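Side-chain contacts in indole-3-acetic acid-amido synthetase GH3.15 (Arabidopsis thaliana, PDB 6E1Q), which joins glutamine, and possibly cysteine, to the auxin precursor indole-3-butyric acid in an ATP-dependent reaction, and also conjugates the herbicide 2,4-DB to glutamine: residues V64-Y67 / E68-R71; L444-A447 / V448-K452; E494-R497 / D498-E501; G549-V552 / S553-K556. All coordinates share one frame; numbering follows the deposited sequence. Where two conformers were deposited one is given.

Contact 1. Residues V64-Y67 / E68-R71; sequences VVTY and EDIR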
ATOM      1  N   VAL A  64      10.803   8.286  22.665  1.00 48.88           N
ATOM      2  CA  VAL A  64      10.206   7.562  21.550  1.00 44.55           C
ATOM      3  C   VAL A  64       8.718   7.884  21.534  1.00 40.16           C
ATOM      4  O   VAL A  64       8.020   7.664  22.528  1.00 46.77           O
ATOM      5  CB  VAL A  64      10.455   6.050  21.673  1.00 47.11           C
ATOM      6  CG1 VAL A  64       9.908   5.321  20.452  1.00 43.92           C
ATOM      7  CG2 VAL A  64      11.943   5.779  21.830  1.00 43.66           C
ATOM      8  N   VAL A  65       8.229   8.399  20.406  1.00 40.05           N
ATOM      9  CA  VAL A  65       6.899   8.979  20.351  1.00 44.02           C
ATOM     10  C   VAL A  65       6.087   8.325  19.247  1.00 41.36           C
ATOM     11  O   VAL A  65       6.624   7.672  18.350  1.00 40.53           O
ATOM     12  CB  VAL A  65       6.957  10.502  20.133  1.00 41.34           C
ATOM     13  CG1 VAL A  65       7.644  11.159  21.302  1.00 42.55           C
ATOM     14  CG2 VAL A  65       7.680  10.818  18.822  1.00 29.90           C
ATOM     15  N   THR A  66       4.770   8.511  19.336  1.00 35.34           N
ATOM     16  CA  THR A  66       3.821   8.190  18.279  1.00 32.79           C
ATOM     17  C   THR A  66       3.283   9.484  17.684  1.00 38.72           C
ATOM     18  O   THR A  66       3.514  10.573  18.213  1.00 36.41           O
ATOM     19  CB  THR A  66       2.645   7.364  18.800  1.00 36.08           C
ATOM     20  OG1 THR A  66       1.968   8.107  19.823  1.00 39.12           O
ATOM     21  CG2 THR A  66       3.113   6.016  19.345  1.00 42.78           C
ATOM     22  N   TYR A  67       2.529   9.346  16.586  1.00 39.27           N
ATOM     23  CA  TYR A  67       1.851  10.497  15.998  1.00 30.23           C
ATOM     24  C   TYR A  67       1.009  11.225  17.036  1.00 36.48           C
ATOM     25  O   TYR A  67       0.987  12.464  17.070  1.00 33.53           O
ATOM     26  CB  TYR A  67       0.972  10.065  14.830  1.00 34.63           C
ATOM     27  CG  TYR A  67       0.376  11.253  14.110  1.00 36.82           C
ATOM     28  CD1 TYR A  67       1.110  11.944  13.164  1.00 41.20           C
ATOM     29  CD2 TYR A  67      -0.907  11.717  14.417  1.00 37.87           C
ATOM     30  CE1 TYR A  67       0.577  13.043  12.505  1.00 39.17           C
ATOM     31  CE2 TYR A  67      -1.449  12.818  13.762  1.00 33.26           C
ATOM     32  CZ  TYR A  67      -0.693  13.472  12.803  1.00 40.15           C
ATOM     33  OH  TYR A  67      -1.190  14.555  12.132  1.00 49.31           O
ATOM     34  N   GLU A  68       0.337  10.474  17.911  0.51 34.98           N
ATOM     35  CA  GLU A  68      -0.506  11.095  18.929  0.51 40.06           C
ATOM     36  C   GLU A  68       0.286  12.067  19.799  0.51 39.34           C
ATOM     37  O   GLU A  68      -0.232  13.117  20.194  0.51 40.09           O
ATOM     38  CB  GLU A  68      -1.151  10.021  19.803  0.51 47.88           C
ATOM     39  CG  GLU A  68      -2.299   9.260  19.163  0.51 50.55           C
ATOM     40  CD  GLU A  68      -1.884   8.433  17.955  0.51 47.66           C
ATOM     41  OE1 GLU A  68      -2.768   8.155  17.127  0.51 48.89           O
ATOM     42  OE2 GLU A  68      -0.696   8.055  17.828  0.51 38.47           O
ATOM     43  N   ASP A  69       1.542  11.739  20.112  1.00 36.16           N
ATOM     44  CA  ASP A  69       2.293  12.588  21.034  1.00 38.72           C
ATOM     45  C   ASP A  69       2.738  13.888  20.376  1.00 35.51           C
ATOM     46  O   ASP A  69       2.964  14.880  21.070  1.00 39.45           O
ATOM     47  CB  ASP A  69       3.529  11.859  21.580  1.00 40.59           C
ATOM     48  CG  ASP A  69       3.202  10.531  22.236  1.00 44.19           C
ATOM     49  OD1 ASP A  69       2.312  10.477  23.117  1.00 58.21           O
ATOM     50  OD2 ASP A  69       3.858   9.533  21.865  1.00 46.03           O
ATOM     51  N   ILE A  70       2.921  13.902  19.059  1.00 28.91           N
ATOM     52  CA  ILE A  70       3.461  15.082  18.398  1.00 39.57           C
ATOM     53  C   ILE A  70       2.440  15.788  17.517  1.00 38.20           C
ATOM     54  O   ILE A  70       2.787  16.783  16.864  1.00 34.36           O
ATOM     55  CB  ILE A  70       4.740  14.738  17.606  1.00 37.11           C
ATOM     56  CG1 ILE A  70       4.522  13.567  16.649  1.00 36.66           C
ATOM     57  CG2 ILE A  70       5.858  14.357  18.572  1.00 43.60           C
ATOM     58  CD1 ILE A  70       4.086  13.958  15.272  1.00 36.88           C
ATOM     59  N   ARG A  71       1.181  15.338  17.503  1.00 35.40           N
ATOM     60  CA  ARG A  71       0.192  15.958  16.623  1.00 30.50           C
ATOM     61  C   ARG A  71       0.055  17.459  16.873  1.00 31.82           C
ATOM     62  O   ARG A  71      -0.209  18.230  15.931  1.00 31.61           O
ATOM     63  CB  ARG A  71      -1.157  15.270  16.806  1.00 36.85           C
ATOM     64  CG  ARG A  71      -2.283  15.846  15.970  1.00 36.54           C
ATOM     65  CD  ARG A  71      -3.589  15.119  16.266  1.00 41.57           C
ATOM     66  NE  ARG A  71      -4.659  15.606  15.401  1.00 44.79           N
ATOM     67  CZ  ARG A  71      -5.923  15.222  15.500  1.00 44.96           C
ATOM     68  NH1 ARG A  71      -6.282  14.343  16.436  1.00 39.77           N
ATOM     69  NH2 ARG A  71      -6.828  15.720  14.661  1.00 41.08           N
TER

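Contact 2. Residues L444-A447 / V448-K452; sequences LLKA and VTNAK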
ATOM      1  N   LEU A 444      -5.173 -12.880  11.766  1.00 32.41           N
ATOM      2  CA  LEU A 444      -6.399 -13.135  11.008  1.00 35.81           C
ATOM      3  C   LEU A 444      -6.090 -13.387   9.532  1.00 30.42           C
ATOM      4  O   LEU A 444      -6.688 -14.269   8.907  1.00 30.93           O
ATOM      5  CB  LEU A 444      -7.371 -11.957  11.165  1.00 34.31           C
ATOM      6  CG  LEU A 444      -8.645 -12.087  10.327  1.00 37.56           C
ATOM      7  CD1 LEU A 444      -9.395 -13.325  10.750  1.00 27.91           C
ATOM      8  CD2 LEU A 444      -9.524 -10.847  10.442  1.00 39.65           C
ATOM      9  N   LEU A 445      -5.150 -12.620   8.967  1.00 33.47           N
ATOM     10  CA  LEU A 445      -4.738 -12.821   7.576  1.00 27.94           C
ATOM     11  C   LEU A 445      -4.125 -14.207   7.367  1.00 32.24           C
ATOM     12  O   LEU A 445      -4.422 -14.896   6.379  1.00 29.96           O
ATOM     13  CB  LEU A 445      -3.750 -11.720   7.177  1.00 31.80           C
ATOM     14  CG  LEU A 445      -4.350 -10.324   6.943  1.00 37.00           C
ATOM     15  CD1 LEU A 445      -3.276  -9.229   6.926  1.00 36.21           C
ATOM     16  CD2 LEU A 445      -5.130 -10.292   5.621  1.00 35.01           C
ATOM     17  N   LYS A 446      -3.242 -14.629   8.275  1.00 32.39           N
ATOM     18  CA  LYS A 446      -2.650 -15.952   8.106  1.00 36.81           C
ATOM     19  C   LYS A 446      -3.699 -17.042   8.272  1.00 27.82           C
ATOM     20  O   LYS A 446      -3.686 -18.040   7.537  1.00 31.58           O
ATOM     21  CB  LYS A 446      -1.493 -16.162   9.086  1.00 40.93           C
ATOM     22  CG  LYS A 446      -0.962 -17.594   9.020  1.00 54.66           C
ATOM     23  CD  LYS A 446       0.429 -17.776   9.610  1.00 68.80           C
ATOM     24  CE  LYS A 446       0.956 -19.184   9.306  1.00 70.39           C
ATOM     25  NZ  LYS A 446       0.095 -20.267   9.892  1.00 63.71           N
ATOM     26  N   ALA A 447      -4.638 -16.853   9.209  1.00 25.94           N
ATOM     27  CA  ALA A 447      -5.710 -17.828   9.403  1.00 30.00           C
ATOM     28  C   ALA A 447      -6.551 -17.987   8.140  1.00 27.66           C
ATOM     29  O   ALA A 447      -6.858 -19.106   7.721  1.00 31.08           O
ATOM     30  CB  ALA A 447      -6.590 -17.402  10.577  1.00 31.68           C
ATOM     31  N   VAL A 448      -6.940 -16.863   7.529  1.00 29.35           N
ATOM     32  CA  VAL A 448      -7.766 -16.891   6.321  1.00 28.42           C
ATOM     33  C   VAL A 448      -6.982 -17.470   5.147  1.00 23.27           C
ATOM     34  O   VAL A 448      -7.520 -18.231   4.338  1.00 28.35           O
ATOM     35  CB  VAL A 448      -8.288 -15.470   6.016  1.00 31.23           C
ATOM     36  CG1 VAL A 448      -8.770 -15.362   4.581  1.00 26.83           C
ATOM     37  CG2 VAL A 448      -9.394 -15.082   6.992  1.00 30.33           C
ATOM     38  N   THR A 449      -5.695 -17.133   5.051  1.00 27.39           N
ATOM     39  CA  THR A 449      -4.798 -17.793   4.100  1.00 29.87           C
ATOM     40  C   THR A 449      -4.819 -19.311   4.252  1.00 33.44           C
ATOM     41  O   THR A 449      -4.955 -20.045   3.263  1.00 31.58           O
ATOM     42  CB  THR A 449      -3.378 -17.255   4.290  1.00 38.35           C
ATOM     43  OG1 THR A 449      -3.324 -15.899   3.825  1.00 38.95           O
ATOM     44  CG2 THR A 449      -2.338 -18.110   3.538  1.00 39.45           C
ATOM     45  N   ASN A 450      -4.644 -19.805   5.486  1.00 30.88           N
ATOM     46  CA  ASN A 450      -4.708 -21.247   5.712  1.00 31.75           C
ATOM     47  C   ASN A 450      -6.057 -21.807   5.303  1.00 32.34           C
ATOM     48  O   ASN A 450      -6.131 -22.861   4.660  1.00 32.13           O
ATOM     49  CB  ASN A 450      -4.455 -21.587   7.182  1.00 33.01           C
ATOM     50  CG  ASN A 450      -3.026 -21.331   7.614  1.00 39.05           C
ATOM     51  OD1 ASN A 450      -2.758 -21.108   8.800  1.00 38.30           O
ATOM     52  ND2 ASN A 450      -2.104 -21.383   6.671  1.00 34.96           N
ATOM     53  N   ALA A 451      -7.141 -21.123   5.677  1.00 26.90           N
ATOM     54  CA  ALA A 451      -8.462 -21.687   5.406  1.00 30.26           C
ATOM     55  C   ALA A 451      -8.808 -21.624   3.924  1.00 29.08           C
ATOM     56  O   ALA A 451      -9.426 -22.549   3.390  1.00 28.34           O
ATOM     57  CB  ALA A 451      -9.527 -20.969   6.233  1.00 23.22           C
ATOM     58  N   LYS A 452      -8.439 -20.543   3.237  1.00 31.25           N
ATOM     59  CA  LYS A 452      -8.899 -20.428   1.849  1.00 32.63           C
ATOM     60  C   LYS A 452      -8.219 -21.443   0.936  1.00 33.63           C
ATOM     61  O   LYS A 452      -8.765 -21.782  -0.122  1.00 35.62           O
ATOM     62  CB  LYS A 452      -8.685 -19.008   1.331  1.00 27.96           C
ATOM     63  CG  LYS A 452      -7.215 -18.649   1.033  1.00 32.77           C
ATOM     64  CD  LYS A 452      -7.117 -17.231   0.467  1.00 33.13           C
ATOM     65  CE  LYS A 452      -5.687 -16.818   0.195  1.00 33.75           C
ATOM     66  NZ  LYS A 452      -5.619 -15.459  -0.443  1.00 36.18           N
TER

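Contact 3. Residues E494-R497 / D498-E501; sequences EPNR and DVME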
ATOM      1  N   GLU A 494     -20.810 -23.110  -6.189  1.00 75.82           N
ATOM      2  CA  GLU A 494     -21.193 -23.058  -4.780  1.00 71.13           C
ATOM      3  C   GLU A 494     -20.385 -24.066  -3.981  1.00 71.25           C
ATOM      4  O   GLU A 494     -20.235 -25.209  -4.436  1.00 68.15           O
ATOM      5  CB  GLU A 494     -22.692 -23.336  -4.620  1.00 83.37           C
ATOM      6  CG  GLU A 494     -23.205 -23.262  -3.188  1.00 94.52           C
ATOM      7  CD  GLU A 494     -24.716 -23.422  -3.091  1.00 97.42           C
ATOM      8  OE1 GLU A 494     -25.201 -24.571  -3.128  1.00 95.24           O
ATOM      9  OE2 GLU A 494     -25.416 -22.387  -2.992  1.00100.73           O
ATOM     10  N   PRO A 495     -19.860 -23.701  -2.807  1.00 61.41           N
ATOM     11  CA  PRO A 495     -19.070 -24.656  -2.022  1.00 52.24           C
ATOM     12  C   PRO A 495     -19.967 -25.575  -1.207  1.00 50.30           C
ATOM     13  O   PRO A 495     -20.999 -25.157  -0.677  1.00 56.62           O
ATOM     14  CB  PRO A 495     -18.236 -23.749  -1.107  1.00 46.48           C
ATOM     15  CG  PRO A 495     -19.127 -22.580  -0.870  1.00 47.58           C
ATOM     16  CD  PRO A 495     -19.955 -22.392  -2.133  1.00 53.46           C
ATOM     17  N   ASN A 496     -19.571 -26.843  -1.107  1.00 49.07           N
ATOM     18  CA  ASN A 496     -20.346 -27.751  -0.276  1.00 40.29           C
ATOM     19  C   ASN A 496     -20.169 -27.393   1.202  1.00 48.96           C
ATOM     20  O   ASN A 496     -19.202 -26.735   1.603  1.00 37.91           O
ATOM     21  CB  ASN A 496     -19.991 -29.214  -0.583  1.00 42.42           C
ATOM     22  CG  ASN A 496     -18.690 -29.675   0.070  1.00 48.56           C
ATOM     23  OD1 ASN A 496     -18.562 -29.716   1.297  1.00 48.87           O
ATOM     24  ND2 ASN A 496     -17.734 -30.086  -0.765  1.00 43.16           N
ATOM     25  N   ARG A 497     -21.142 -27.810   2.020  1.00 52.92           N
ATOM     26  CA  ARG A 497     -21.162 -27.348   3.402  1.00 48.93           C
ATOM     27  C   ARG A 497     -20.022 -27.956   4.211  1.00 43.40           C
ATOM     28  O   ARG A 497     -19.466 -27.282   5.088  1.00 40.91           O
ATOM     29  CB  ARG A 497     -22.523 -27.645   4.045  1.00 50.61           C
ATOM     30  CG  ARG A 497     -22.511 -27.727   5.575  1.00 58.47           C
ATOM     31  CD  ARG A 497     -23.868 -27.358   6.202  1.00 68.24           C
ATOM     32  NE  ARG A 497     -24.512 -26.228   5.528  1.00 87.81           N
ATOM     33  CZ  ARG A 497     -24.626 -24.993   6.028  1.00 93.36           C
ATOM     34  NH1 ARG A 497     -24.131 -24.693   7.222  1.00 94.09           N
ATOM     35  NH2 ARG A 497     -25.233 -24.045   5.324  1.00 89.21           N
ATOM     36  N   ASP A 498     -19.628 -29.197   3.902  1.00 38.29           N
ATOM     37  CA  ASP A 498     -18.545 -29.846   4.638  1.00 36.91           C
ATOM     38  C   ASP A 498     -17.236 -29.079   4.495  1.00 38.39           C
ATOM     39  O   ASP A 498     -16.546 -28.816   5.486  1.00 40.61           O
ATOM     40  CB  ASP A 498     -18.352 -31.296   4.171  1.00 41.39           C
ATOM     41  CG  ASP A 498     -19.482 -32.226   4.620  1.00 56.41           C
ATOM     42  OD1 ASP A 498     -19.825 -32.256   5.820  1.00 59.47           O
ATOM     43  OD2 ASP A 498     -20.007 -32.958   3.767  1.00 61.13           O
ATOM     44  N   VAL A 499     -16.864 -28.717   3.268  1.00 41.26           N
ATOM     45  CA  VAL A 499     -15.633 -27.954   3.105  1.00 37.92           C
ATOM     46  C   VAL A 499     -15.746 -26.581   3.781  1.00 34.20           C
ATOM     47  O   VAL A 499     -14.811 -26.145   4.460  1.00 36.44           O
ATOM     48  CB  VAL A 499     -15.244 -27.869   1.615  1.00 42.83           C
ATOM     49  CG1 VAL A 499     -16.249 -27.070   0.834  1.00 48.57           C
ATOM     50  CG2 VAL A 499     -13.851 -27.274   1.473  1.00 44.53           C
ATOM     51  N   MET A 500     -16.895 -25.891   3.654  1.00 38.65           N
ATOM     52  CA  MET A 500     -17.055 -24.588   4.316  1.00 38.05           C
ATOM     53  C   MET A 500     -16.918 -24.716   5.824  1.00 39.80           C
ATOM     54  O   MET A 500     -16.292 -23.869   6.469  1.00 41.69           O
ATOM     55  CB  MET A 500     -18.411 -23.946   3.964  1.00 33.46           C
ATOM     56  CG  MET A 500     -18.469 -23.342   2.566  1.00 33.23           C
ATOM     57  SD  MET A 500     -16.958 -22.404   2.198  1.00 42.04           S
ATOM     58  CE  MET A 500     -17.118 -21.008   3.325  1.00 34.12           C
ATOM     59  N   GLU A 501     -17.482 -25.779   6.398  1.00 33.91           N
ATOM     60  CA  GLU A 501     -17.381 -25.964   7.839  1.00 33.53           C
ATOM     61  C   GLU A 501     -15.941 -26.241   8.256  1.00 38.42           C
ATOM     62  O   GLU A 501     -15.495 -25.787   9.320  1.00 37.40           O
ATOM     63  CB  GLU A 501     -18.322 -27.086   8.281  1.00 38.49           C
ATOM     64  CG  GLU A 501     -19.803 -26.684   8.203  1.00 44.20           C
ATOM     65  CD  GLU A 501     -20.767 -27.782   8.675  1.00 48.67           C
ATOM     66  OE1 GLU A 501     -20.510 -28.985   8.434  1.00 45.41           O
ATOM     67  OE2 GLU A 501     -21.798 -27.429   9.291  1.00 53.47           O
TER
HETATM   68  O   HOH W   1     -22.711 -24.766   9.235  1.00 49.42           O

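Contact 4. Residues G549-V552 / S553-K556; sequences GSSV and SQYK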
ATOM      1  N   GLY A 549     -15.979   9.971   2.279  1.00 44.50           N
ATOM      2  CA  GLY A 549     -14.747  10.735   2.289  1.00 43.48           C
ATOM      3  C   GLY A 549     -13.467   9.927   2.210  1.00 37.67           C
ATOM      4  O   GLY A 549     -12.386  10.529   2.167  1.00 36.11           O
ATOM      5  N   SER A 550     -13.537   8.596   2.192  1.00 36.14           N
ATOM      6  CA  SER A 550     -12.322   7.805   2.033  1.00 32.83           C
ATOM      7  C   SER A 550     -11.631   8.137   0.717  1.00 39.63           C
ATOM      8  O   SER A 550     -12.278   8.333  -0.317  1.00 37.01           O
ATOM      9  CB  SER A 550     -12.621   6.304   2.080  1.00 36.39           C
ATOM     10  OG  SER A 550     -13.016   5.924   3.373  1.00 45.16           O
ATOM     11  N   SER A 551     -10.303   8.196   0.765  1.00 39.36           N
ATOM     12  CA  SER A 551      -9.514   8.422  -0.439  1.00 52.06           C
ATOM     13  C   SER A 551      -9.631   7.207  -1.367  1.00 46.76           C
ATOM     14  O   SER A 551      -9.478   6.059  -0.932  1.00 40.08           O
ATOM     15  CB  SER A 551      -8.059   8.701  -0.041  1.00 56.59           C
ATOM     16  OG  SER A 551      -7.128   8.336  -1.040  1.00 68.20           O
ATOM     17  N   VAL A 552      -9.939   7.455  -2.640  1.00 36.23           N
ATOM     18  CA  VAL A 552     -10.084   6.355  -3.599  1.00 37.26           C
ATOM     19  C   VAL A 552      -8.760   5.613  -3.784  1.00 38.37           C
ATOM     20  O   VAL A 552      -8.700   4.376  -3.758  1.00 40.28           O
ATOM     21  CB  VAL A 552     -10.599   6.890  -4.945  1.00 47.51           C
ATOM     22  CG1 VAL A 552     -10.787   5.735  -5.917  1.00 45.04           C
ATOM     23  CG2 VAL A 552     -11.885   7.692  -4.750  1.00 56.60           C
ATOM     24  N   SER A 553      -7.673   6.361  -3.988  1.00 35.04           N
ATOM     25  CA  SER A 553      -6.372   5.774  -4.295  0.50 35.77           C
ATOM     26  C   SER A 553      -5.718   5.148  -3.078  1.00 36.29           C
ATOM     27  O   SER A 553      -4.786   4.358  -3.221  1.00 38.16           O
ATOM     28  CB  SER A 553      -5.448   6.846  -4.861  0.50 35.22           C
ATOM     29  OG  SER A 553      -5.297   7.903  -3.926  0.50 35.81           O
ATOM     30  N   GLN A 554      -6.153   5.516  -1.884  1.00 34.37           N
ATOM     31  CA  GLN A 554      -5.606   4.924  -0.681  1.00 36.10           C
ATOM     32  C   GLN A 554      -6.544   3.887  -0.089  1.00 35.79           C
ATOM     33  O   GLN A 554      -6.253   3.343   0.976  1.00 35.79           O
ATOM     34  CB  GLN A 554      -5.284   6.021   0.340  1.00 40.38           C
ATOM     35  CG  GLN A 554      -4.055   6.865  -0.034  1.00 47.00           C
ATOM     36  CD  GLN A 554      -3.951   8.183   0.748  1.00 59.84           C
ATOM     37  OE1 GLN A 554      -4.892   8.975   0.794  1.00 65.29           O
ATOM     38  NE2 GLN A 554      -2.792   8.419   1.353  1.00 64.04           N
ATOM     39  N   TYR A 555      -7.655   3.583  -0.761  1.00 32.51           N
ATOM     40  CA  TYR A 555      -8.623   2.662  -0.174  1.00 32.23           C
ATOM     41  C   TYR A 555      -8.060   1.246  -0.114  1.00 32.98           C
ATOM     42  O   TYR A 555      -7.503   0.739  -1.095  1.00 29.62           O
ATOM     43  CB  TYR A 555      -9.936   2.657  -0.957  1.00 29.73           C
ATOM     44  CG  TYR A 555     -10.933   1.690  -0.356  1.00 28.32           C
ATOM     45  CD1 TYR A 555     -11.803   2.103   0.658  1.00 30.57           C
ATOM     46  CD2 TYR A 555     -10.985   0.360  -0.773  1.00 25.35           C
ATOM     47  CE1 TYR A 555     -12.715   1.209   1.233  1.00 32.02           C
ATOM     48  CE2 TYR A 555     -11.888  -0.534  -0.206  1.00 28.29           C
ATOM     49  CZ  TYR A 555     -12.754  -0.102   0.798  1.00 29.75           C
ATOM     50  OH  TYR A 555     -13.661  -0.986   1.371  1.00 29.01           O
ATOM     51  N   LYS A 556      -8.220   0.606   1.045  1.00 28.18           N
ATOM     52  CA  LYS A 556      -7.978  -0.818   1.208  1.00 28.10           C
ATOM     53  C   LYS A 556      -9.187  -1.423   1.894  1.00 31.42           C
ATOM     54  O   LYS A 556      -9.796  -0.795   2.763  1.00 29.11           O
ATOM     55  CB  LYS A 556      -6.729  -1.114   2.061  1.00 32.39           C
ATOM     56  CG  LYS A 556      -5.584  -0.133   1.913  1.00 36.92           C
ATOM     57  CD  LYS A 556      -4.459  -0.501   2.874  1.00 35.93           C
ATOM     58  CE  LYS A 556      -3.602   0.694   3.223  1.00 53.20           C
ATOM     59  NZ  LYS A 556      -2.168   0.453   2.946  1.00 59.12           N
TER
HETATM   60  O   HOH W   2      -7.192   1.584  -3.581  1.00 43.66           O

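Contact 1. Residues V64-Y67 / E68-R71
Thr66 and Asp69 carry the polar heart of this contact, where the chain enters helix 67-78. Thr66 is the N-cap. Its backbone N donates to Asp69 OD2 at 2.9 Å in a nearly straight bond, with an N-H...O angle of 175°. The donor reaches OD2 on its anti side, somewhat out of the carboxylate plane. This is the N-cap to N3 half of a capping box. Thr66 OG1 is tucked between its own backbone N and carbonyl carbon (chi1 59°). That torsion brings it to 3.1 Å from Asp69 OD2, a weak pairing that is not settled: in the conformer given, Glu68 OE2 is also near. The first backbone bonds of the helix follow. Asp69 N donates to Thr66 O at 3.0 Å, and Ile70 N to Tyr67 O at 3.1 Å.

Val65 CG2 meets Ile70 CG2 at 4.0 Å. The Tyr67 side chain crosses that of Ile70 at about a right angle, with CD1 4.2 Å from Ile70 CD1. Tyr67 CE2 lies 3.8 Å from Arg71 CG.

Further out, Tyr67 OH is hydrogen-bonded to Leu107 N of strand 105-111, which fixes the far end of the ring. Glu68 OE1 bonds to Ser101 OG, but Glu68 was modelled in two conformers and its bonds are less certain. Val65 pairs through its backbone with Arg403 and Arg405.

The carboxylate of Asp69 sits at the positive end of the helix dipole. That placement would be expected to stabilise its negative charge and the first turn.

Contact 2. Residues L444-A447 / V448-K452
Lys446 and Asn450 stand one turn apart on helix 441-452, and their side chains lean together at an oblique angle. Lys446 sends its chain out with CG opposite the backbone N (chi1 174°), then bends at its last torsion (chi4 -61°). The bend turns NZ back to Asn450 OD1, 3.2 Å away. NZ lies in the plane of the Asn450 amide, on a lone pair of OD1, with a C=O...N angle of 125°. OD1 has a second partner, Ser510 OG, so two donors hold the oxygen.

On another side of the helix, Leu444 and Val448 pack. Their side chains also meet at a slant. Leu444 CD1 touches Val448 CG2 at 4.1 Å, and the same CG2 lies 3.4 Å from Leu444 O.

Thr449 OG1 is hydrogen-bonded to Gln307 NE2, which also makes a weak bond to Leu445 O.

The backbone beneath is regular alpha helix. Val448 N, Thr449 N, Asn450 N and Ala451 N donate to the oxygens of Leu444, Leu445, Lys446 and Ala447 in turn. Lys446 O takes its bond from Asn450 N at 2.9 Å.

The helix packs against strands 461-470 and 430-432 and against helix 497-510. Val448 lies on Leu462 and Phe465 of strand 461-470, and Leu444 reaches Ser467 there and Val431 and Leu432 of strand 430-432. Ala447 and Ala451 offer small surfaces to Val507 of helix 497-510. Asn450 touches Thr506 on that same helix.

Contact 3. Residues E494-R497 / D498-E501
Asn496 caps the helix that starts beside it, and its OD1 accepts from Val499 N at 2.8 Å with an N-H...O angle of 166°. The side chain folds between its own backbone N and carbonyl carbon (chi1 79°), which swings the amide over the first turn. Met500 N donates to Asn496 O at 3.2 Å, and Glu501 N to Arg497 O at 2.8 Å.

The apolar part is Pro495 against Met500. Pro495 CG rests 3.6 Å from Met500 CG, with the sulfur close by. Met500 then leads away to Phe578, Ile530, Val532 and Trp482 of three strands.

The charged atoms Arg497 NH1 and Glu501 OE2 are 4.1 Å apart, too far for a salt bridge, and the two flat groups stand almost perpendicular. The aliphatic part of Arg497 does the touching, CG lying 3.6 Å from Glu501 CD. A water donates to OE2 and links weakly to NH1. Arg497 NH2 also bonds weakly to Glu577 O, and Glu501 OE2 makes a long, weak ion pair with Arg581 NE.

The pair would be expected to attract only modestly, partly through water, while the side-chain cap gives an N-H of the first turn a good acceptor.

Contact 4. Residues G549-V552 / S553-K556
Ser551 OG is the hub of the tight side of this turn, and Gln554 meets it twice. The hydroxyl donates to Gln554 OE1 at 3.0 Å, in the plane of the amide and on a lone pair. It also accepts from Gln554 N at 3.1 Å, in a bent bond with an N-H...O angle of 139°. OG lies opposite its own backbone N (chi1 153°), which turns it into the bend of the chain. The Gln554 chain is extended beyond CG, and this carries OE1 to Ser551 OG. The other end of that amide, NE2, is hydrogen-bonded to Thr96 O, which sets the flip of the group. Ser553 OG approaches Ser551 OG at 3.4 Å in a weak bond that is doubtful, since Ser553 was modelled in two conformers.

The far side is looser. Val552 to Tyr555 form a type I beta turn, closed by a long bond of 3.3 Å from Tyr555 N to Val552 O. A water bridges the same oxygen to Tyr555 O, donating to both. Tyr555 turns its ring away to Leu541, Met542 and Phe545 of helix 537-547. That helix ends in a Schellman motif at Gly549.

With OG acting as both donor and acceptor, Ser551 fixes the carbonyl end of Gln554 while Thr96 takes the nitrogen. The turn is thus tied to strand 91-97, which holds the ATP-binding Ser97 and runs into Ser98.

The four contacts follow one another along the chain and none touches another. Contact 4 lies nearest the active site: the Gln554 side chain is about 4 Å from that of the ATP-binding residue Ser98, and the Ser553 side chain about 7 Å from a bound (2,4-dichlorophenoxy)acetic acid. Contact 1 approaches the ATP site from the N-terminal region, with the Tyr67 side chain about 5 Å from that of Glu330. The centres of contacts 1 and 4 are 24 Å apart. Contacts 2 and 3 lie closer, their centres 16 Å apart, and involve two helices that pack together. Contact 3 is remote from the annotated sites, whereas Leu445 in contact 2 comes within about 9 Å of Thr302, side chain to side chain.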